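Local atomic coordinates of acetyl-CoA hydrolase/transferase family protein (Porphyromonas gingivalis, PDB entry 2NVV), a protein that probably catalyses hydrolysis of acetyl-CoA or transfer of CoA to acetate through a glutamyl-CoA thioester intermediate, and binds zinc. Residues 21-26 with 57-62; 104-109 with 379-384; 282-287 with 335-340. All coordinates share one frame; numbering follows the deposited sequence.

Contact 1. Residues 21-26 with 57-62; sequences VGFSGF and MFTGAS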
loop_
_atom_site.group_PDB
_atom_site.type_symbol
_atom_site.label_atom_id
_atom_site.label_comp_id
_atom_site.label_asym_id
_atom_site.label_seq_id
_atom_site.Cartn_x
_atom_site.Cartn_y
_atom_site.Cartn_z
ATOM N N VAL A 21 0.298 -24.928 12.830
ATOM C CA VAL A 21 -0.004 -25.702 11.639
ATOM C C VAL A 21 -0.323 -24.837 10.430
ATOM O O VAL A 21 -1.070 -23.858 10.519
ATOM C CB VAL A 21 -1.193 -26.668 11.892
ATOM C CG1 VAL A 21 -1.324 -27.633 10.739
ATOM C CG2 VAL A 21 -0.984 -27.424 13.199
ATOM N N GLY A 22 0.264 -25.207 9.298
ATOM C CA GLY A 22 0.017 -24.492 8.060
ATOM C C GLY A 22 -0.806 -25.411 7.188
ATOM O O GLY A 22 -0.520 -26.604 7.106
ATOM N N PHE A 23 -1.838 -24.871 6.551
ATOM C CA PHE A 23 -2.697 -25.668 5.686
ATOM C C PHE A 23 -2.574 -25.238 4.227
ATOM O O PHE A 23 -2.359 -24.073 3.927
ATOM C CB PHE A 23 -4.149 -25.544 6.150
ATOM C CG PHE A 23 -4.334 -25.748 7.632
ATOM C CD1 PHE A 23 -4.094 -24.707 8.527
ATOM C CD2 PHE A 23 -4.764 -26.969 8.137
ATOM C CE1 PHE A 23 -4.284 -24.879 9.901
ATOM C CE2 PHE A 23 -4.955 -27.146 9.503
ATOM C CZ PHE A 23 -4.714 -26.096 10.384
ATOM N N SER A 24 -2.712 -26.189 3.318
ATOM C CA SER A 24 -2.618 -25.912 1.887
ATOM C C SER A 24 -3.912 -25.303 1.356
ATOM O O SER A 24 -4.901 -25.172 2.084
ATOM C CB SER A 24 -2.334 -27.203 1.121
ATOM O OG SER A 24 -3.445 -28.089 1.198
ATOM N N GLY A 25 -3.897 -24.920 0.083
ATOM C CA GLY A 25 -5.087 -24.350 -0.531
ATOM C C GLY A 25 -5.296 -22.854 -0.408
ATOM O O GLY A 25 -4.566 -22.160 0.285
ATOM N N PHE A 26 -6.306 -22.366 -1.119
ATOM C CA PHE A 26 -6.676 -20.956 -1.103
ATOM C C PHE A 26 -8.187 -20.999 -1.271
ATOM O O PHE A 26 -8.678 -21.373 -2.332
ATOM C CB PHE A 26 -6.028 -20.231 -2.273
ATOM C CG PHE A 26 -6.077 -18.739 -2.159
ATOM C CD1 PHE A 26 -5.265 -18.075 -1.251
ATOM C CD2 PHE A 26 -6.924 -18.002 -2.974
ATOM C CE1 PHE A 26 -5.292 -16.686 -1.160
ATOM C CE2 PHE A 26 -6.969 -16.621 -2.900
ATOM C CZ PHE A 26 -6.154 -15.952 -1.994
HETATM N N MSE A 57 -2.546 -21.246 13.524
HETATM C CA MSE A 57 -2.958 -21.568 12.165
HETATM C C MSE A 57 -2.528 -20.578 11.099
HETATM O O MSE A 57 -2.843 -19.398 11.173
HETATM C CB MSE A 57 -4.476 -21.702 12.115
HETATM C CG MSE A 57 -5.039 -22.767 13.027
HETATM SE SE MSE A 57 -6.980 -22.746 13.068
HETATM C CE MSE A 57 -7.308 -23.220 11.219
ATOM N N PHE A 58 -1.810 -21.078 10.103
ATOM C CA PHE A 58 -1.357 -20.274 8.968
ATOM C C PHE A 58 -2.039 -20.912 7.758
ATOM O O PHE A 58 -1.882 -22.119 7.527
ATOM C CB PHE A 58 0.161 -20.385 8.742
ATOM C CG PHE A 58 1.015 -19.879 9.880
ATOM C CD1 PHE A 58 1.774 -20.767 10.650
ATOM C CD2 PHE A 58 1.115 -18.513 10.140
ATOM C CE1 PHE A 58 2.623 -20.305 11.657
ATOM C CE2 PHE A 58 1.960 -18.034 11.145
ATOM C CZ PHE A 58 2.718 -18.933 11.908
ATOM N N THR A 59 -2.791 -20.125 6.993
ATOM C CA THR A 59 -3.462 -20.641 5.801
ATOM C C THR A 59 -3.206 -19.693 4.626
ATOM O O THR A 59 -2.552 -18.665 4.780
ATOM C CB THR A 59 -4.989 -20.740 6.013
ATOM O OG1 THR A 59 -5.540 -19.419 6.157
ATOM C CG2 THR A 59 -5.307 -21.539 7.243
ATOM N N GLY A 60 -3.710 -20.047 3.449
ATOM C CA GLY A 60 -3.542 -19.182 2.295
ATOM C C GLY A 60 -4.550 -18.070 2.458
ATOM O O GLY A 60 -4.192 -16.895 2.564
ATOM N N ALA A 61 -5.818 -18.472 2.502
ATOM C CA ALA A 61 -6.933 -17.557 2.694
ATOM C C ALA A 61 -7.997 -18.317 3.496
ATOM O O ALA A 61 -7.677 -18.940 4.517
ATOM C CB ALA A 61 -7.479 -17.108 1.355
ATOM N N SER A 62 -9.245 -18.271 3.029
ATOM C CA SER A 62 -10.348 -18.953 3.690
ATOM C C SER A 62 -10.249 -20.465 3.513
ATOM O O SER A 62 -9.578 -20.970 2.610
ATOM C CB SER A 62 -11.687 -18.452 3.149
ATOM O OG SER A 62 -11.756 -18.614 1.747
#

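Contact 2. Residues 104-109 with 379-384; sequences HLSTLA and SGDFTR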
loop_
_atom_site.group_PDB
_atom_site.type_symbol
_atom_site.label_atom_id
_atom_site.label_comp_id
_atom_site.label_asym_id
_atom_site.label_seq_id
_atom_site.Cartn_x
_atom_site.Cartn_y
_atom_site.Cartn_z
ATOM N N HIS A 104 -1.856 -8.680 4.345
ATOM C CA HIS A 104 -1.908 -8.553 2.896
ATOM C C HIS A 104 -1.465 -9.955 2.487
ATOM O O HIS A 104 -0.385 -10.406 2.874
ATOM C CB HIS A 104 -0.905 -7.502 2.398
ATOM C CG HIS A 104 -1.251 -6.100 2.790
ATOM N ND1 HIS A 104 -2.448 -5.504 2.451
ATOM C CD2 HIS A 104 -0.548 -5.169 3.479
ATOM C CE1 HIS A 104 -2.467 -4.266 2.915
ATOM N NE2 HIS A 104 -1.325 -4.038 3.543
ATOM N N LEU A 105 -2.300 -10.647 1.722
ATOM C CA LEU A 105 -2.003 -12.019 1.328
ATOM C C LEU A 105 -0.642 -12.278 0.688
ATOM O O LEU A 105 0.012 -13.268 0.993
ATOM C CB LEU A 105 -3.123 -12.545 0.424
ATOM C CG LEU A 105 -4.506 -12.549 1.081
ATOM C CD1 LEU A 105 -5.485 -13.301 0.195
ATOM C CD2 LEU A 105 -4.431 -13.188 2.471
ATOM N N SER A 106 -0.193 -11.387 -0.181
ATOM C CA SER A 106 1.093 -11.599 -0.848
ATOM C C SER A 106 2.311 -11.606 0.074
ATOM O O SER A 106 3.391 -12.027 -0.335
ATOM C CB SER A 106 1.315 -10.523 -1.918
ATOM O OG SER A 106 1.662 -9.285 -1.329
ATOM N N THR A 107 2.150 -11.150 1.314
ATOM C CA THR A 107 3.284 -11.062 2.235
ATOM C C THR A 107 3.526 -12.184 3.234
ATOM O O THR A 107 4.623 -12.265 3.779
ATOM C CB THR A 107 3.233 -9.753 3.041
ATOM O OG1 THR A 107 2.129 -9.792 3.953
ATOM C CG2 THR A 107 3.041 -8.568 2.120
ATOM N N LEU A 108 2.532 -13.042 3.475
ATOM C CA LEU A 108 2.673 -14.127 4.458
ATOM C C LEU A 108 3.800 -15.134 4.206
ATOM O O LEU A 108 4.509 -15.533 5.135
ATOM C CB LEU A 108 1.349 -14.886 4.612
ATOM C CG LEU A 108 1.354 -16.030 5.637
ATOM C CD1 LEU A 108 1.719 -15.507 7.010
ATOM C CD2 LEU A 108 -0.006 -16.681 5.680
ATOM N N ALA A 109 3.953 -15.554 2.956
ATOM C CA ALA A 109 4.995 -16.511 2.604
ATOM C C ALA A 109 6.411 -16.039 2.935
ATOM O O ALA A 109 7.150 -16.729 3.638
ATOM C CB ALA A 109 4.906 -16.865 1.128
ATOM N N SER A 379 -7.026 -7.252 -1.363
ATOM C CA SER A 379 -7.516 -5.981 -1.888
ATOM C C SER A 379 -6.455 -4.899 -1.797
ATOM O O SER A 379 -6.413 -4.005 -2.631
ATOM C CB SER A 379 -8.779 -5.533 -1.149
ATOM O OG SER A 379 -8.529 -5.342 0.221
ATOM N N GLY A 380 -5.601 -4.979 -0.777
ATOM C CA GLY A 380 -4.532 -4.013 -0.626
ATOM C C GLY A 380 -3.418 -4.286 -1.633
ATOM O O GLY A 380 -2.948 -3.363 -2.301
ATOM N N ASP A 381 -2.987 -5.544 -1.749
ATOM C CA ASP A 381 -1.933 -5.913 -2.702
ATOM C C ASP A 381 -2.282 -5.408 -4.101
ATOM O O ASP A 381 -1.439 -4.865 -4.805
ATOM C CB ASP A 381 -1.759 -7.439 -2.775
ATOM C CG ASP A 381 -1.228 -8.047 -1.483
ATOM O OD1 ASP A 381 -0.185 -7.597 -0.971
ATOM O OD2 ASP A 381 -1.852 -9.002 -0.979
ATOM N N PHE A 382 -3.536 -5.600 -4.492
ATOM C CA PHE A 382 -4.011 -5.192 -5.796
ATOM C C PHE A 382 -4.288 -3.691 -5.924
ATOM O O PHE A 382 -3.613 -2.987 -6.675
ATOM C CB PHE A 382 -5.256 -5.999 -6.129
ATOM C CG PHE A 382 -4.961 -7.428 -6.479
ATOM C CD1 PHE A 382 -4.390 -7.758 -7.700
ATOM C CD2 PHE A 382 -5.228 -8.448 -5.572
ATOM C CE1 PHE A 382 -4.094 -9.071 -8.012
ATOM C CE2 PHE A 382 -4.930 -9.766 -5.881
ATOM C CZ PHE A 382 -4.362 -10.074 -7.104
ATOM N N THR A 383 -5.279 -3.206 -5.188
ATOM C CA THR A 383 -5.648 -1.786 -5.213
ATOM C C THR A 383 -4.443 -0.847 -5.248
ATOM O O THR A 383 -4.333 0.012 -6.126
ATOM C CB THR A 383 -6.486 -1.398 -3.979
ATOM O OG1 THR A 383 -7.691 -2.168 -3.955
ATOM C CG2 THR A 383 -6.828 0.066 -4.014
ATOM N N ARG A 384 -3.552 -1.023 -4.277
ATOM C CA ARG A 384 -2.366 -0.192 -4.158
ATOM C C ARG A 384 -1.489 -0.132 -5.406
ATOM O O ARG A 384 -0.994 0.940 -5.759
ATOM C CB ARG A 384 -1.525 -0.648 -2.965
ATOM C CG ARG A 384 -0.179 0.061 -2.852
ATOM C CD ARG A 384 -0.341 1.543 -2.577
ATOM N NE ARG A 384 -0.559 1.805 -1.153
ATOM C CZ ARG A 384 0.413 1.872 -0.242
ATOM N NH1 ARG A 384 0.125 2.114 1.031
ATOM N NH2 ARG A 384 1.678 1.718 -0.611
#

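Contact 3. Residues 282-287 with 335-340; sequences YTEVIQ and YSNNPE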
loop_
_atom_site.group_PDB
_atom_site.type_symbol
_atom_site.label_atom_id
_atom_site.label_comp_id
_atom_site.label_asym_id
_atom_site.label_seq_id
_atom_site.Cartn_x
_atom_site.Cartn_y
_atom_site.Cartn_z
ATOM N N TYR A 282 -5.674 -11.949 -14.031
ATOM C CA TYR A 282 -4.506 -12.111 -13.189
ATOM C C TYR A 282 -5.116 -11.807 -11.829
ATOM O O TYR A 282 -4.823 -10.786 -11.210
ATOM C CB TYR A 282 -3.394 -11.109 -13.522
ATOM C CG TYR A 282 -2.072 -11.546 -12.915
ATOM C CD1 TYR A 282 -1.324 -12.568 -13.497
ATOM C CD2 TYR A 282 -1.625 -11.021 -11.704
ATOM C CE1 TYR A 282 -0.178 -13.056 -12.893
ATOM C CE2 TYR A 282 -0.485 -11.506 -11.092
ATOM C CZ TYR A 282 0.236 -12.526 -11.688
ATOM O OH TYR A 282 1.363 -13.027 -11.067
ATOM N N THR A 283 -6.020 -12.695 -11.404
ATOM C CA THR A 283 -6.746 -12.564 -10.132
ATOM C C THR A 283 -6.218 -13.425 -8.990
ATOM O O THR A 283 -5.118 -13.976 -9.040
ATOM C CB THR A 283 -8.239 -12.946 -10.277
ATOM O OG1 THR A 283 -8.358 -14.069 -11.155
ATOM C CG2 THR A 283 -9.049 -11.810 -10.796
ATOM N N GLU A 284 -7.035 -13.501 -7.949
ATOM C CA GLU A 284 -6.750 -14.300 -6.783
ATOM C C GLU A 284 -7.467 -15.610 -6.985
ATOM O O GLU A 284 -6.831 -16.666 -7.044
ATOM C CB GLU A 284 -7.291 -13.643 -5.525
ATOM C CG GLU A 284 -6.378 -12.619 -4.905
ATOM C CD GLU A 284 -7.050 -11.884 -3.768
ATOM O OE1 GLU A 284 -7.937 -11.048 -4.037
ATOM O OE2 GLU A 284 -6.702 -12.151 -2.610
ATOM N N VAL A 285 -8.793 -15.546 -7.086
ATOM C CA VAL A 285 -9.587 -16.759 -7.276
ATOM C C VAL A 285 -10.411 -16.763 -8.573
ATOM O O VAL A 285 -11.117 -15.806 -8.901
ATOM C CB VAL A 285 -10.508 -17.048 -6.024
ATOM C CG1 VAL A 285 -10.260 -16.020 -4.933
ATOM C CG2 VAL A 285 -11.966 -17.077 -6.413
ATOM N N ILE A 286 -10.285 -17.856 -9.315
ATOM C CA ILE A 286 -10.987 -18.029 -10.567
ATOM C C ILE A 286 -12.323 -18.679 -10.244
ATOM O O ILE A 286 -12.361 -19.779 -9.690
ATOM C CB ILE A 286 -10.154 -18.916 -11.512
ATOM C CG1 ILE A 286 -8.763 -18.293 -11.682
ATOM C CG2 ILE A 286 -10.830 -19.054 -12.847
ATOM C CD1 ILE A 286 -7.743 -19.207 -12.309
ATOM N N GLN A 287 -13.418 -17.993 -10.572
ATOM C CA GLN A 287 -14.749 -18.510 -10.291
ATOM C C GLN A 287 -15.467 -19.015 -11.537
ATOM O O GLN A 287 -14.938 -18.950 -12.649
ATOM C CB GLN A 287 -15.597 -17.434 -9.613
ATOM C CG GLN A 287 -15.870 -16.222 -10.490
ATOM C CD GLN A 287 -14.868 -15.097 -10.288
ATOM O OE1 GLN A 287 -15.117 -14.162 -9.522
ATOM N NE2 GLN A 287 -13.731 -15.183 -10.964
ATOM N N TYR A 335 2.860 -14.946 -5.487
ATOM C CA TYR A 335 2.987 -14.513 -6.875
ATOM C C TYR A 335 1.693 -13.980 -7.476
ATOM O O TYR A 335 1.706 -12.963 -8.148
ATOM C CB TYR A 335 3.509 -15.647 -7.736
ATOM C CG TYR A 335 4.952 -15.976 -7.460
ATOM C CD1 TYR A 335 5.313 -16.832 -6.416
ATOM C CD2 TYR A 335 5.967 -15.409 -8.235
ATOM C CE1 TYR A 335 6.647 -17.113 -6.155
ATOM C CE2 TYR A 335 7.298 -15.679 -7.979
ATOM C CZ TYR A 335 7.637 -16.529 -6.944
ATOM O OH TYR A 335 8.968 -16.790 -6.716
ATOM N N SER A 336 0.577 -14.656 -7.232
ATOM C CA SER A 336 -0.703 -14.210 -7.764
ATOM C C SER A 336 -1.081 -12.795 -7.286
ATOM O O SER A 336 -1.774 -12.057 -7.991
ATOM C CB SER A 336 -1.816 -15.204 -7.390
ATOM O OG SER A 336 -2.106 -15.178 -6.003
ATOM N N ASN A 337 -0.612 -12.421 -6.101
ATOM C CA ASN A 337 -0.914 -11.111 -5.516
ATOM C C ASN A 337 0.309 -10.222 -5.399
ATOM O O ASN A 337 0.283 -9.231 -4.686
ATOM C CB ASN A 337 -1.491 -11.282 -4.103
ATOM C CG ASN A 337 -2.799 -12.032 -4.087
ATOM O OD1 ASN A 337 -3.022 -12.947 -4.882
ATOM N ND2 ASN A 337 -3.671 -11.657 -3.165
ATOM N N ASN A 338 1.374 -10.555 -6.107
ATOM C CA ASN A 338 2.599 -9.781 -5.987
ATOM C C ASN A 338 2.575 -8.358 -6.538
ATOM O O ASN A 338 2.249 -8.129 -7.696
ATOM C CB ASN A 338 3.761 -10.556 -6.613
ATOM C CG ASN A 338 5.110 -10.068 -6.127
ATOM O OD1 ASN A 338 5.582 -9.004 -6.528
ATOM N ND2 ASN A 338 5.727 -10.833 -5.243
ATOM N N PRO A 339 2.923 -7.375 -5.694
ATOM C CA PRO A 339 2.961 -5.958 -6.071
ATOM C C PRO A 339 3.801 -5.731 -7.325
ATOM O O PRO A 339 3.412 -4.994 -8.222
ATOM C CB PRO A 339 3.570 -5.298 -4.836
ATOM C CG PRO A 339 3.022 -6.147 -3.705
ATOM C CD PRO A 339 3.190 -7.547 -4.249
ATOM N N GLU A 340 4.959 -6.376 -7.380
ATOM C CA GLU A 340 5.865 -6.272 -8.526
ATOM C C GLU A 340 5.171 -6.696 -9.829
ATOM O O GLU A 340 5.213 -5.976 -10.829
ATOM C CB GLU A 340 7.098 -7.153 -8.290
ATOM C CG GLU A 340 8.142 -7.124 -9.397
ATOM C CD GLU A 340 9.340 -8.030 -9.122
ATOM O OE1 GLU A 340 9.836 -8.049 -7.982
ATOM O OE2 GLU A 340 9.799 -8.716 -10.054
#

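Contact 1. Residues 21-26 with 57-62
Val21 and Gly22 pair with Met57 and Phe58 as neighbouring parallel strands. Phe58 N donates to Val21 O at 2.9 Å in a nearly straight bond (170°). Phe58 O accepts from Phe23 N, also at 2.9 Å. Phe58 thus uses both its N-H and its C=O on Val21 and Phe23, the usual parallel pattern. Gly22 CA adds a C-H...O contact to Phe58 O.

The tight packing lies on the sheet face of Val21 and Met57. Phe23 CG stands beside its backbone N (chi1 -48°), which leaves the CD1 and CE1 side of the ring against Thr59 and Met57. Val21 CG1 lies over one face of this ring. The selenomethionine chain of Met57 bends at chi3, which brings its methyl CE to 3.7 Å from Phe23 CE1. Thr59 CG2 meets Phe23 CD1 at 3.6 Å. Leu67 of helix 65-73 packs on both Phe23 and Met57.

Beyond Phe23 the chains part. Phe23 O and Gly60 N are 4.3 Å apart, too far for a further bond. Ser24 points away from 57-62, and its OG bonds to Gly30 O and Glu126 N instead. This looser part is still buried, not a solvent side. The segments meet again where Ala61 CB sits over one face of the Phe26 ring, 3.7 Å from the ring centroid and 25° off its normal, a CH-pi contact. Thr59 OG1 donates to Ala61 O at 2.7 Å, on a lone pair in the carbonyl plane. Arg80 NH1 bonds to the same oxygen.

The unit is strand 20-23, helix 35-47, strand 55-58, a beta-alpha-beta crossover. Backbone bonds set its register, while the loops after the strands meet through apolar groups. The Ala61 contact helps place the nonpolar Phe26 ring, which lies about 4 Å (nearest side-chain atoms) from Glu284, the predicted catalytic residue.

Contact 2. Residues 104-109 with 379-384
His104 and Asp381 mark the nearest backbone approach, with their CA atoms 6.2 Å apart. Residues 105-107 have helical backbone angles and lead into helix 108-113. Asp381 belongs to the first turn of helix 379-385. Thr107 N and Thr107 OG1 both bond to His104 O and close the turn after the histidine.

The Asp381 carboxylate carries the contact and grips one serine twice. OD2 accepts from Ser106 N at 3.0 Å, almost straight (174°). OD1 accepts from Ser106 OG. Both donors stand out of the carboxylate plane, by 42° and 64°. Ser106 OG can reach OD1 because it lies between its own backbone N and carbonyl carbon. Leu105 N is close to OD2 but badly angled for a bond. His104 CB packs against Asp381 OD1 at 3.4 Å, and His104 ND1 lies 4.0 Å from Gly380 CA.

The subunit interface is near. Ser106 O bonds to Arg343 of the second subunit, and Gly380 O bonds to Arg384 of that subunit.

This two-point carboxylate grip on the N-H and hydroxyl of Ser106 is a buried tertiary link. It joins the loop leading into helix 108-113 to the first turn of helix 379-385. It thereby ties the N-terminal family region to the C-terminal one, beside the predicted CoA-binding Gly378.

Contact 3. Residues 282-287 with 335-340
Glu284, the predicted site of the glutamyl-CoA thioester intermediate, meets Asn337 in the bend between helices 333-336 and 339-345. Asn337 ND2 donates to Glu284 OE2 at 3.1 Å (152°). The oxygen lies in the amide plane of Asn337, but the nitrogen stands above the carboxylate plane. The side chains cross at about a right angle, and the carboxylate and amide planes are 77° apart. Glu284 CG also packs on the amide, 3.4 Å from Asn337 OD1. Ser336 OG donates to that same OD1 at 2.7 Å. This second-shell bond favours the amide orientation that turns ND2 to Glu284.

A second link lies at Tyr282. Its CG is anti to the backbone N (chi1 -164°), and the ring reaches across to the other segment. Tyr282 OH donates to Tyr335 O at 2.9 Å from above the carbonyl plane. Asn338 N reaches the same oxygen from the opposite face, so two donors hold it. Tyr282 CE2 touches Ser336 O at 3.4 Å. Asn338 is the N-cap of helix 339-345, with its OD1 accepting from Glu340 N at 2.8 Å.

The predicted catalytic carboxylate is thus buried, with Leu105 and Phe382 packing on Glu284. One oxygen is held by an amide that is itself positioned by Ser336. That would help fix its place beside the predicted CoA-binding residue Gly378.

In the fold
All three contacts are buried, and none is a surface contact. Contact 1 lies in the seven-stranded parallel sheet of the N-terminal region and relies on backbone bonds and apolar contacts. Contacts 2 and 3 join loops and helix ends, and polar side chains do most of the work. Both border helix 379-385, and Asp381 CB and Ser106 CB of contact 2 pack on Asn337 O of contact 3. Their centres are about 9 Å apart, and both also touch the second subunit, which contact 1 does not. Leu105 of contact 2 and Phe26 of contact 1 touch each other, and both pack on Glu284. The three therefore converge around one predicted active site.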